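Local coordinates for protein xylanase 10C (Pseudomonas cellulosa, PDB 1GNY) that binds xylan and xylooligosaccharides through this N-terminal family 15 carbohydrate-binding module of an endo-acting xylanase whose catalytic domain lies C-terminal in the full-length enzyme, at residues A[41-55]-A[118-132]. Residues are numbered along the deposited sequence; the frame is centred on the assembly and turned at random.
Sequences GVGAVFDIARPTTLE and KFNQTARDVQVGIQA. With XYP (beta-D-xylopyranose), chain B.
Gln127 and Val45 touch because Gln127 is stretched out: CG lies anti to the backbone N (chi1 -178°) and the chain runs straight on beyond it. Gln127 CG packs on Val45 CB at 3.7 Å. Gln127 NE2 donates a nearly straight bond to O2 of a bound xylopyranose, 3.0 Å away. Gln81 accepts from the same NE2 and Arg14 donates to OE1, which fixes the rotation of the amide. Phe46 has its ring set between its backbone N and carbonyl carbon (chi1 62°), which brings the end of the ring close to Val128. Val128 CB sits over one face of the Phe46 ring in a CH-pi contact, 4.1 Å from the centroid.

Strands 42-48 and 126-132 are antiparallel. Gly43 faces Gln131 and Gly129 faces Val45 in non-hydrogen-bonded pairs, where the backbones come close. Beyond Ile48 the pairing breaks, and Asp125 OD1 bridges the gap. Asp125 OD1 takes Arg50 N on its anti lone pair at 3.0 Å. Asp125 OD1 also forms a salt bridge with Arg50 NH1 at 2.9 Å. The guanidinium and carboxylate planes are almost perpendicular.

Pairing resumes at Thr52 and Gln121, one residue out of step. Thr52 OG1 receives Gln121 NE2 at 3.0 Å and donates to Phe119 O. Leu54 N reaches that carbonyl from the opposite face. Gln121 NE2 also donates to Arg124 O and its OE1 accepts Arg124 N, so both ends of the amide are held. Further on, Asn120 OD1 accepts Glu55 N, and Glu55 OE2 accepts Phe119 N at 3.0 Å. Glu55 OE1 accepts Glu114 N.

The two long strands lie inside a five-stranded antiparallel sheet, between strands 14-17 and 75-82. Gln127 is on its xylan-binding face, while Ile48, Leu54 and Ile130 pack against strand 139-149 of the six-stranded sheet.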
# COMPACT_ATOMS: atom_id res chain seq x y z
N GLY A 41 -9.48 7.39 -1.96
CA GLY A 41 -8.63 7.52 -0.78
C GLY A 41 -8.83 6.51 0.33
O GLY A 41 -8.14 6.61 1.32
N VAL A 42 -9.72 5.54 0.14
CA VAL A 42 -9.95 4.49 1.16
C VAL A 42 -8.92 3.40 0.86
O VAL A 42 -8.76 2.98 -0.29
CB VAL A 42 -11.41 3.97 1.16
CG1 VAL A 42 -11.59 2.79 2.12
CG2 VAL A 42 -12.37 5.13 1.53
N GLY A 43 -8.25 2.93 1.90
CA GLY A 43 -7.23 1.91 1.77
C GLY A 43 -6.95 1.12 3.03
O GLY A 43 -7.72 1.13 3.98
N ALA A 44 -5.77 0.48 3.01
CA ALA A 44 -5.25 -0.35 4.11
C ALA A 44 -3.78 -0.06 4.28
O ALA A 44 -3.08 0.03 3.28
CB ALA A 44 -5.46 -1.77 3.82
N VAL A 45 -3.35 0.08 5.53
CA VAL A 45 -1.98 0.47 5.87
C VAL A 45 -1.39 -0.30 7.05
O VAL A 45 -2.13 -0.89 7.84
CB VAL A 45 -1.88 1.99 6.23
CG1 VAL A 45 -2.23 2.91 5.02
CG2 VAL A 45 -2.69 2.35 7.43
N PHE A 46 -0.06 -0.24 7.15
CA PHE A 46 0.71 -0.79 8.27
C PHE A 46 1.89 0.15 8.46
O PHE A 46 2.19 1.01 7.61
CB PHE A 46 1.18 -2.22 8.00
CG PHE A 46 2.10 -2.33 6.81
CD1 PHE A 46 1.58 -2.45 5.53
CD2 PHE A 46 3.49 -2.24 6.98
CE1 PHE A 46 2.43 -2.49 4.43
CE2 PHE A 46 4.33 -2.29 5.87
CZ PHE A 46 3.80 -2.39 4.60
N ASP A 47 2.62 -0.05 9.55
CA ASP A 47 3.78 0.78 9.82
C ASP A 47 5.10 0.02 9.72
O ASP A 47 5.21 -1.12 10.17
CB ASP A 47 3.74 1.36 11.22
CG ASP A 47 2.57 2.23 11.45
OD1 ASP A 47 2.14 2.97 10.52
OD2 ASP A 47 2.03 2.27 12.57
N ILE A 48 6.08 0.65 9.12
CA ILE A 48 7.46 0.21 9.20
C ILE A 48 8.04 0.99 10.38
O ILE A 48 8.07 2.23 10.41
CB ILE A 48 8.25 0.48 7.91
CG1 ILE A 48 7.75 -0.42 6.76
CG2 ILE A 48 9.79 0.26 8.12
CD1 ILE A 48 7.90 -1.95 6.97
N ALA A 49 8.54 0.24 11.36
CA ALA A 49 9.13 0.86 12.54
C ALA A 49 10.44 1.61 12.27
O ALA A 49 11.37 1.09 11.62
CB ALA A 49 9.39 -0.22 13.62
N ARG A 50 10.51 2.82 12.82
CA ARG A 50 11.72 3.60 12.73
C ARG A 50 12.92 2.91 13.40
O ARG A 50 12.76 2.04 14.30
CB ARG A 50 11.52 4.96 13.38
CG ARG A 50 10.96 4.86 14.80
CD ARG A 50 11.06 6.16 15.53
NE ARG A 50 10.30 6.42 16.72
CZ ARG A 50 9.10 5.98 17.09
NH1 ARG A 50 8.49 4.80 16.83
NH2 ARG A 50 8.58 6.79 17.97
N PRO A 51 14.13 3.25 12.93
CA PRO A 51 14.44 4.22 11.85
C PRO A 51 14.30 3.56 10.52
O PRO A 51 14.18 2.32 10.45
CB PRO A 51 15.90 4.53 12.13
CG PRO A 51 16.44 3.16 12.57
CD PRO A 51 15.34 2.59 13.44
N THR A 52 14.30 4.37 9.46
CA THR A 52 14.20 3.84 8.11
C THR A 52 15.29 4.30 7.17
O THR A 52 15.76 5.45 7.23
CB THR A 52 12.82 4.16 7.46
OG1 THR A 52 12.69 5.58 7.19
CG2 THR A 52 11.67 3.78 8.40
N THR A 53 15.65 3.38 6.29
CA THR A 53 16.50 3.64 5.11
C THR A 53 15.73 3.08 3.91
O THR A 53 16.04 2.01 3.38
CB THR A 53 17.86 3.00 5.26
OG1 THR A 53 18.52 3.56 6.41
CG2 THR A 53 18.77 3.34 4.08
N LEU A 54 14.66 3.81 3.58
CA LEU A 54 13.71 3.40 2.53
C LEU A 54 13.91 4.03 1.15
O LEU A 54 13.24 3.63 0.20
CB LEU A 54 12.26 3.60 3.02
CG LEU A 54 11.74 2.52 3.93
CD1 LEU A 54 10.46 3.01 4.65
CD2 LEU A 54 11.50 1.18 3.22
N GLU A 55 14.86 4.95 1.00
CA GLU A 55 15.09 5.52 -0.34
C GLU A 55 15.63 4.43 -1.26
O GLU A 55 16.49 3.64 -0.85
CB GLU A 55 16.05 6.72 -0.27
CG GLU A 55 15.46 7.95 0.38
CD GLU A 55 14.33 8.58 -0.45
OE1 GLU A 55 14.29 8.34 -1.69
OE2 GLU A 55 13.50 9.29 0.14
N LYS A 118 13.89 12.12 1.91
CA LYS A 118 13.00 12.13 3.11
C LYS A 118 12.79 10.76 3.79
O LYS A 118 12.47 10.72 4.97
CB LYS A 118 11.63 12.76 2.79
CG LYS A 118 10.83 12.11 1.68
CD LYS A 118 9.39 12.67 1.62
CE LYS A 118 9.33 14.14 1.15
NZ LYS A 118 9.92 14.36 -0.22
N PHE A 119 12.96 9.67 3.04
CA PHE A 119 12.72 8.30 3.57
C PHE A 119 13.96 7.64 4.24
O PHE A 119 13.85 6.50 4.74
CB PHE A 119 12.08 7.38 2.54
CG PHE A 119 10.62 7.67 2.29
CD1 PHE A 119 9.65 7.18 3.15
CD2 PHE A 119 10.20 8.37 1.16
CE1 PHE A 119 8.31 7.43 2.94
CE2 PHE A 119 8.85 8.62 0.94
CZ PHE A 119 7.91 8.16 1.81
N ASN A 120 15.10 8.36 4.23
CA ASN A 120 16.30 7.96 5.01
C ASN A 120 16.34 8.88 6.24
O ASN A 120 16.73 10.03 6.11
CB ASN A 120 17.59 8.04 4.19
CG ASN A 120 17.65 6.97 3.10
OD1 ASN A 120 16.73 6.12 2.98
ND2 ASN A 120 18.71 7.00 2.29
N GLN A 121 15.89 8.37 7.39
CA GLN A 121 15.56 9.18 8.57
C GLN A 121 15.34 8.34 9.80
O GLN A 121 15.07 7.14 9.70
CB GLN A 121 14.31 10.05 8.31
CG GLN A 121 13.03 9.28 7.95
CD GLN A 121 12.20 8.89 9.15
OE1 GLN A 121 11.91 9.71 10.02
NE2 GLN A 121 11.79 7.61 9.19
N THR A 122 15.43 8.99 10.97
CA THR A 122 15.31 8.30 12.28
C THR A 122 14.13 8.66 13.17
O THR A 122 13.76 7.89 14.07
CB THR A 122 16.58 8.54 13.13
OG1 THR A 122 16.78 9.94 13.29
CG2 THR A 122 17.84 8.02 12.44
N ALA A 123 13.56 9.83 12.93
CA ALA A 123 12.51 10.40 13.79
C ALA A 123 11.13 9.71 13.79
O ALA A 123 10.47 9.62 14.82
CB ALA A 123 12.34 11.88 13.43
N ARG A 124 10.69 9.25 12.63
CA ARG A 124 9.29 8.79 12.48
C ARG A 124 9.11 7.38 11.96
O ARG A 124 9.94 6.88 11.21
CB ARG A 124 8.59 9.73 11.52
CG ARG A 124 8.59 11.17 11.98
CD ARG A 124 7.96 12.14 10.98
NE ARG A 124 7.94 13.53 11.44
CZ ARG A 124 7.19 14.03 12.42
NH1 ARG A 124 6.30 13.27 13.08
NH2 ARG A 124 7.28 15.33 12.72
N ASP A 125 8.02 6.75 12.36
CA ASP A 125 7.60 5.51 11.73
C ASP A 125 7.09 5.94 10.35
O ASP A 125 6.71 7.10 10.15
CB ASP A 125 6.46 4.84 12.47
CG ASP A 125 6.84 4.30 13.85
OD1 ASP A 125 8.00 3.89 14.07
OD2 ASP A 125 5.97 4.21 14.77
N VAL A 126 7.11 5.00 9.42
CA VAL A 126 6.63 5.25 8.05
C VAL A 126 5.38 4.40 7.85
O VAL A 126 5.42 3.16 8.00
CB VAL A 126 7.70 4.94 7.03
CG1 VAL A 126 7.17 5.01 5.60
CG2 VAL A 126 8.83 5.94 7.18
N GLN A 127 4.30 5.08 7.46
CA GLN A 127 3.04 4.43 7.13
C GLN A 127 3.04 4.04 5.67
O GLN A 127 3.27 4.91 4.83
CB GLN A 127 1.85 5.33 7.41
CG GLN A 127 0.47 4.73 7.14
CD GLN A 127 -0.64 5.64 7.65
OE1 GLN A 127 -1.08 5.49 8.80
NE2 GLN A 127 -1.12 6.54 6.78
N VAL A 128 2.80 2.77 5.40
CA VAL A 128 2.82 2.21 4.04
C VAL A 128 1.49 1.54 3.76
O VAL A 128 0.91 0.90 4.64
CB VAL A 128 3.98 1.17 3.86
CG1 VAL A 128 4.00 0.61 2.42
CG2 VAL A 128 5.32 1.77 4.23
N GLY A 129 0.96 1.67 2.55
CA GLY A 129 -0.26 0.96 2.23
C GLY A 129 -0.67 1.01 0.79
O GLY A 129 0.18 1.33 -0.06
N ILE A 130 -1.93 0.65 0.55
CA ILE A 130 -2.54 0.68 -0.80
C ILE A 130 -3.94 1.25 -0.67
O ILE A 130 -4.65 0.95 0.28
CB ILE A 130 -2.50 -0.73 -1.48
CG1 ILE A 130 -2.84 -0.63 -2.98
CG2 ILE A 130 -3.34 -1.74 -0.71
CD1 ILE A 130 -2.63 -1.97 -3.74
N GLN A 131 -4.33 2.08 -1.64
CA GLN A 131 -5.64 2.75 -1.59
C GLN A 131 -6.29 2.82 -2.97
O GLN A 131 -5.58 2.81 -3.99
CB GLN A 131 -5.53 4.16 -0.99
CG GLN A 131 -4.63 5.13 -1.81
CD GLN A 131 -4.50 6.51 -1.15
OE1 GLN A 131 -5.00 6.71 -0.04
NE2 GLN A 131 -3.83 7.46 -1.86
N ALA A 132 -7.60 2.89 -2.97
CA ALA A 132 -8.37 3.03 -4.19
C ALA A 132 -8.38 4.50 -4.61
O ALA A 132 -8.43 5.40 -3.77
CB ALA A 132 -9.77 2.53 -3.98
C1 XYP B . -4.47 10.30 8.06
C2 XYP B . -4.15 9.22 7.04
C3 XYP B . -3.17 9.74 6.00
C4 XYP B . -3.60 11.11 5.47
C5 XYP B . -3.90 12.02 6.64
O2 XYP B . -3.57 8.10 7.69
O3 XYP B . -3.06 8.81 4.93
O4 XYP B . -2.54 11.64 4.71
O5 XYP B . -4.89 11.47 7.49
O HOH W 1 18.95 4.52 0.45